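PDB 6GMM: adhesin LabA from Helicobacter pylori, which probably binds LacdiNAc-type glycans of the gastric mucosa through its extracellular domain, as a lectin-like bacterial adhesin. Local coordinates for residues A[50-63]-A[145-157]. Numbering follows the deposited sequence.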
# COMPACT_ATOMS: atom_id res chain seq x y z
N ILE A 50 -6.97 -10.19 -3.44
CA ILE A 50 -6.74 -10.27 -4.87
C ILE A 50 -7.99 -10.66 -5.72
O ILE A 50 -7.90 -10.64 -6.95
CB ILE A 50 -5.52 -11.22 -5.12
CG1 ILE A 50 -5.83 -12.67 -4.68
CG2 ILE A 50 -4.25 -10.67 -4.44
CD1 ILE A 50 -5.14 -13.78 -5.44
N ASN A 51 -9.13 -11.03 -5.13
CA ASN A 51 -10.29 -11.32 -5.98
C ASN A 51 -11.38 -10.27 -5.86
O ASN A 51 -12.22 -10.17 -6.76
CB ASN A 51 -10.87 -12.72 -5.73
CG ASN A 51 -9.99 -13.88 -6.09
OD1 ASN A 51 -10.14 -14.97 -5.56
ND2 ASN A 51 -9.10 -13.72 -7.05
N ASP A 52 -11.38 -9.50 -4.76
CA ASP A 52 -12.35 -8.45 -4.51
C ASP A 52 -11.89 -7.09 -4.96
O ASP A 52 -10.68 -6.83 -5.03
CB ASP A 52 -12.72 -8.36 -3.02
CG ASP A 52 -13.63 -9.47 -2.56
OD1 ASP A 52 -14.49 -9.91 -3.37
OD2 ASP A 52 -13.50 -9.89 -1.39
N LYS A 53 -12.86 -6.21 -5.23
CA LYS A 53 -12.61 -4.85 -5.67
C LYS A 53 -12.98 -3.87 -4.54
O LYS A 53 -12.11 -3.15 -4.04
CB LYS A 53 -13.39 -4.53 -6.96
CG LYS A 53 -13.01 -5.35 -8.18
CD LYS A 53 -13.59 -4.72 -9.45
CE LYS A 53 -13.44 -5.59 -10.68
NZ LYS A 53 -13.65 -4.80 -11.93
N LYS A 54 -14.26 -3.87 -4.14
CA LYS A 54 -14.79 -2.94 -3.15
C LYS A 54 -14.12 -3.08 -1.79
O LYS A 54 -13.61 -2.08 -1.27
CB LYS A 54 -16.32 -3.05 -3.06
CG LYS A 54 -16.99 -2.06 -2.10
CD LYS A 54 -18.51 -2.20 -2.16
CE LYS A 54 -19.19 -2.11 -0.81
NZ LYS A 54 -20.66 -2.31 -0.92
N ASN A 55 -14.09 -4.30 -1.23
CA ASN A 55 -13.53 -4.51 0.10
C ASN A 55 -12.05 -4.95 0.07
O ASN A 55 -11.57 -5.57 1.03
CB ASN A 55 -14.43 -5.45 0.89
CG ASN A 55 -15.85 -4.91 1.00
OD1 ASN A 55 -16.08 -3.80 1.50
ND2 ASN A 55 -16.80 -5.64 0.45
N SER A 56 -11.31 -4.59 -1.00
CA SER A 56 -9.88 -4.89 -1.04
C SER A 56 -9.06 -3.64 -0.86
O SER A 56 -9.03 -2.82 -1.77
CB SER A 56 -9.47 -5.61 -2.31
OG SER A 56 -8.06 -5.55 -2.44
N PRO A 57 -8.31 -3.49 0.26
CA PRO A 57 -7.42 -2.33 0.40
C PRO A 57 -6.34 -2.28 -0.69
O PRO A 57 -5.90 -1.19 -1.02
CB PRO A 57 -6.80 -2.50 1.79
CG PRO A 57 -7.71 -3.47 2.51
CD PRO A 57 -8.22 -4.38 1.44
N ALA A 58 -5.97 -3.43 -1.29
CA ALA A 58 -4.97 -3.49 -2.37
C ALA A 58 -5.57 -2.77 -3.62
O ALA A 58 -5.05 -1.75 -4.07
CB ALA A 58 -4.65 -4.94 -2.68
N TYR A 59 -6.73 -3.26 -4.09
CA TYR A 59 -7.47 -2.69 -5.21
C TYR A 59 -7.79 -1.21 -4.97
O TYR A 59 -7.49 -0.41 -5.84
CB TYR A 59 -8.75 -3.48 -5.45
CG TYR A 59 -9.45 -3.08 -6.73
CD1 TYR A 59 -9.14 -3.70 -7.94
CD2 TYR A 59 -10.46 -2.12 -6.73
CE1 TYR A 59 -9.83 -3.38 -9.11
CE2 TYR A 59 -11.17 -1.82 -7.88
CZ TYR A 59 -10.82 -2.41 -9.08
OH TYR A 59 -11.51 -2.08 -10.21
N GLN A 60 -8.35 -0.84 -3.79
CA GLN A 60 -8.64 0.58 -3.51
C GLN A 60 -7.36 1.38 -3.47
O GLN A 60 -7.38 2.53 -3.87
CB GLN A 60 -9.41 0.77 -2.20
CG GLN A 60 -10.72 0.01 -2.14
CD GLN A 60 -11.69 0.54 -3.16
OE1 GLN A 60 -11.95 1.74 -3.21
NE2 GLN A 60 -12.19 -0.33 -4.01
N ALA A 61 -6.22 0.79 -3.03
CA ALA A 61 -4.96 1.58 -3.01
C ALA A 61 -4.55 1.99 -4.40
O ALA A 61 -4.17 3.15 -4.61
CB ALA A 61 -3.83 0.82 -2.32
N VAL A 62 -4.68 1.05 -5.37
CA VAL A 62 -4.37 1.25 -6.78
C VAL A 62 -5.27 2.35 -7.27
O VAL A 62 -4.76 3.38 -7.71
CB VAL A 62 -4.60 -0.04 -7.60
CG1 VAL A 62 -4.42 0.21 -9.11
CG2 VAL A 62 -3.69 -1.16 -7.14
N LEU A 63 -6.60 2.18 -7.13
CA LEU A 63 -7.61 3.15 -7.55
C LEU A 63 -7.29 4.59 -7.11
O LEU A 63 -7.36 5.49 -7.93
CB LEU A 63 -8.99 2.72 -7.01
CG LEU A 63 -9.96 2.16 -8.06
CD1 LEU A 63 -9.34 0.99 -8.84
CD2 LEU A 63 -11.28 1.74 -7.40
N PHE A 145 -10.50 2.39 -17.08
CA PHE A 145 -11.61 2.54 -16.13
C PHE A 145 -12.94 2.30 -16.83
O PHE A 145 -13.88 1.87 -16.19
CB PHE A 145 -11.62 3.96 -15.51
CG PHE A 145 -10.83 4.11 -14.23
CD1 PHE A 145 -9.45 4.28 -14.26
CD2 PHE A 145 -11.48 4.16 -13.00
CE1 PHE A 145 -8.74 4.49 -13.08
CE2 PHE A 145 -10.77 4.41 -11.84
CZ PHE A 145 -9.40 4.54 -11.88
N GLY A 146 -13.01 2.62 -18.12
CA GLY A 146 -14.23 2.45 -18.92
C GLY A 146 -15.32 3.45 -18.60
O GLY A 146 -15.15 4.33 -17.74
N SER A 147 -16.47 3.32 -19.29
CA SER A 147 -17.59 4.25 -19.11
C SER A 147 -18.17 4.21 -17.69
O SER A 147 -18.50 5.26 -17.15
CB SER A 147 -18.67 4.04 -20.18
OG SER A 147 -19.87 3.44 -19.70
N SER A 148 -18.22 3.02 -17.09
CA SER A 148 -18.73 2.77 -15.74
C SER A 148 -17.75 3.18 -14.62
O SER A 148 -18.15 3.30 -13.44
CB SER A 148 -19.05 1.28 -15.60
OG SER A 148 -17.88 0.51 -15.76
N GLY A 149 -16.48 3.30 -14.98
CA GLY A 149 -15.42 3.61 -14.04
C GLY A 149 -15.06 2.42 -13.17
O GLY A 149 -14.34 2.57 -12.19
N LYS A 150 -15.53 1.20 -13.54
CA LYS A 150 -15.27 -0.03 -12.76
C LYS A 150 -14.59 -1.17 -13.56
O LYS A 150 -14.51 -2.29 -13.06
CB LYS A 150 -16.60 -0.54 -12.17
CG LYS A 150 -17.19 0.32 -11.06
CD LYS A 150 -18.69 0.41 -11.21
CE LYS A 150 -19.38 0.77 -9.92
NZ LYS A 150 -20.85 0.53 -9.99
N ASP A 151 -14.10 -0.89 -14.76
CA ASP A 151 -13.54 -1.90 -15.66
C ASP A 151 -12.20 -2.52 -15.25
O ASP A 151 -11.86 -3.59 -15.79
CB ASP A 151 -13.45 -1.36 -17.10
CG ASP A 151 -14.79 -1.21 -17.83
OD1 ASP A 151 -15.84 -1.58 -17.24
OD2 ASP A 151 -14.78 -0.76 -18.99
N ILE A 152 -11.43 -1.88 -14.34
CA ILE A 152 -10.12 -2.44 -13.95
C ILE A 152 -10.30 -3.79 -13.22
O ILE A 152 -10.96 -3.83 -12.18
CB ILE A 152 -9.22 -1.46 -13.14
CG1 ILE A 152 -9.07 -0.10 -13.86
CG2 ILE A 152 -7.83 -2.09 -12.84
CD1 ILE A 152 -8.55 0.95 -12.96
N PRO A 153 -9.73 -4.89 -13.76
CA PRO A 153 -9.89 -6.19 -13.09
C PRO A 153 -9.18 -6.26 -11.75
O PRO A 153 -8.19 -5.55 -11.52
CB PRO A 153 -9.23 -7.18 -14.06
CG PRO A 153 -9.06 -6.44 -15.37
CD PRO A 153 -8.91 -5.01 -14.98
N ALA A 154 -9.65 -7.21 -10.89
CA ALA A 154 -9.09 -7.57 -9.59
C ALA A 154 -7.63 -7.99 -9.78
O ALA A 154 -7.28 -8.55 -10.83
CB ALA A 154 -9.87 -8.72 -9.00
N LEU A 155 -6.78 -7.72 -8.77
CA LEU A 155 -5.33 -7.91 -8.86
C LEU A 155 -4.87 -9.32 -9.31
O LEU A 155 -3.81 -9.42 -9.94
CB LEU A 155 -4.65 -7.51 -7.53
CG LEU A 155 -4.87 -6.05 -7.06
CD1 LEU A 155 -3.90 -5.70 -5.99
CD2 LEU A 155 -4.69 -5.04 -8.20
N SER A 156 -5.67 -10.37 -9.05
CA SER A 156 -5.35 -11.75 -9.47
C SER A 156 -5.41 -11.88 -11.00
O SER A 156 -4.75 -12.75 -11.56
CB SER A 156 -6.33 -12.74 -8.84
OG SER A 156 -7.68 -12.50 -9.22
N ASP A 157 -6.21 -11.02 -11.65
CA ASP A 157 -6.41 -10.99 -13.11
C ASP A 157 -5.46 -9.97 -13.77
O ASP A 157 -5.68 -8.75 -13.67
CB ASP A 157 -7.88 -10.67 -13.41
CG ASP A 157 -8.30 -10.81 -14.86
OD1 ASP A 157 -7.40 -10.79 -15.74
OD2 ASP A 157 -9.52 -10.91 -15.12
O HOH W 1 -8.10 -7.06 -5.93
O HOH W 2 -12.06 0.26 -12.60
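Tyr59 OH and Lys53 NZ both donate to Ile152 O. The hydroxyl of Tyr59 stands 2.7 Å from Ile152 O, tilted 20° from the carbonyl plane. Lys53 NZ comes in to the same oxygen at 2.9 Å from well above that plane. An extended Lys53 chain carries the ammonium this far, and its CB lies over one face of the Tyr59 ring toward the rim; a weak bond from NZ to Lys150 O adds a second grip. Ile152 O and Pro153 O both lie at the edge of the ring, in its plane, as does Gln60 NE2. At a second shared carbonyl, Ile50 O, Ser156 N donates in plane, on a lone pair (3.1 Å), whereas Ser156 OG bonds from above. Having chi1 at 60°, Ser156 places OG between its own N and carbonyl carbon, on the same acceptor as the amide.

Two waters extend this polar seam: one bridges Asp52 O and Leu155 N, and the other takes the Ile152 N-H, donates to Gly149 O and reaches Tyr59 OH weakly.

Apolar groups fill the inner side. Leu155 spreads its two methyls along the helix, CD1 tight against Ala58 CB at 3.5 Å and CD2 beside Val62 CG2 at 4.1 Å. Farther along, Ile152 CD1 meets Leu63 CD1 and rests over one face of Phe145, near its rim. Helix 239-264 also touches Ile50, Val62 and Leu155.

Ser56 OG accepts from Tyr59 N at 3.1 Å, an N-cap that starts helix 57-76. The whole is a loop following helix 128-145, packed on the turn that links helix 32-50 to helix 57-76 in the helical SabA-type adhesion domain.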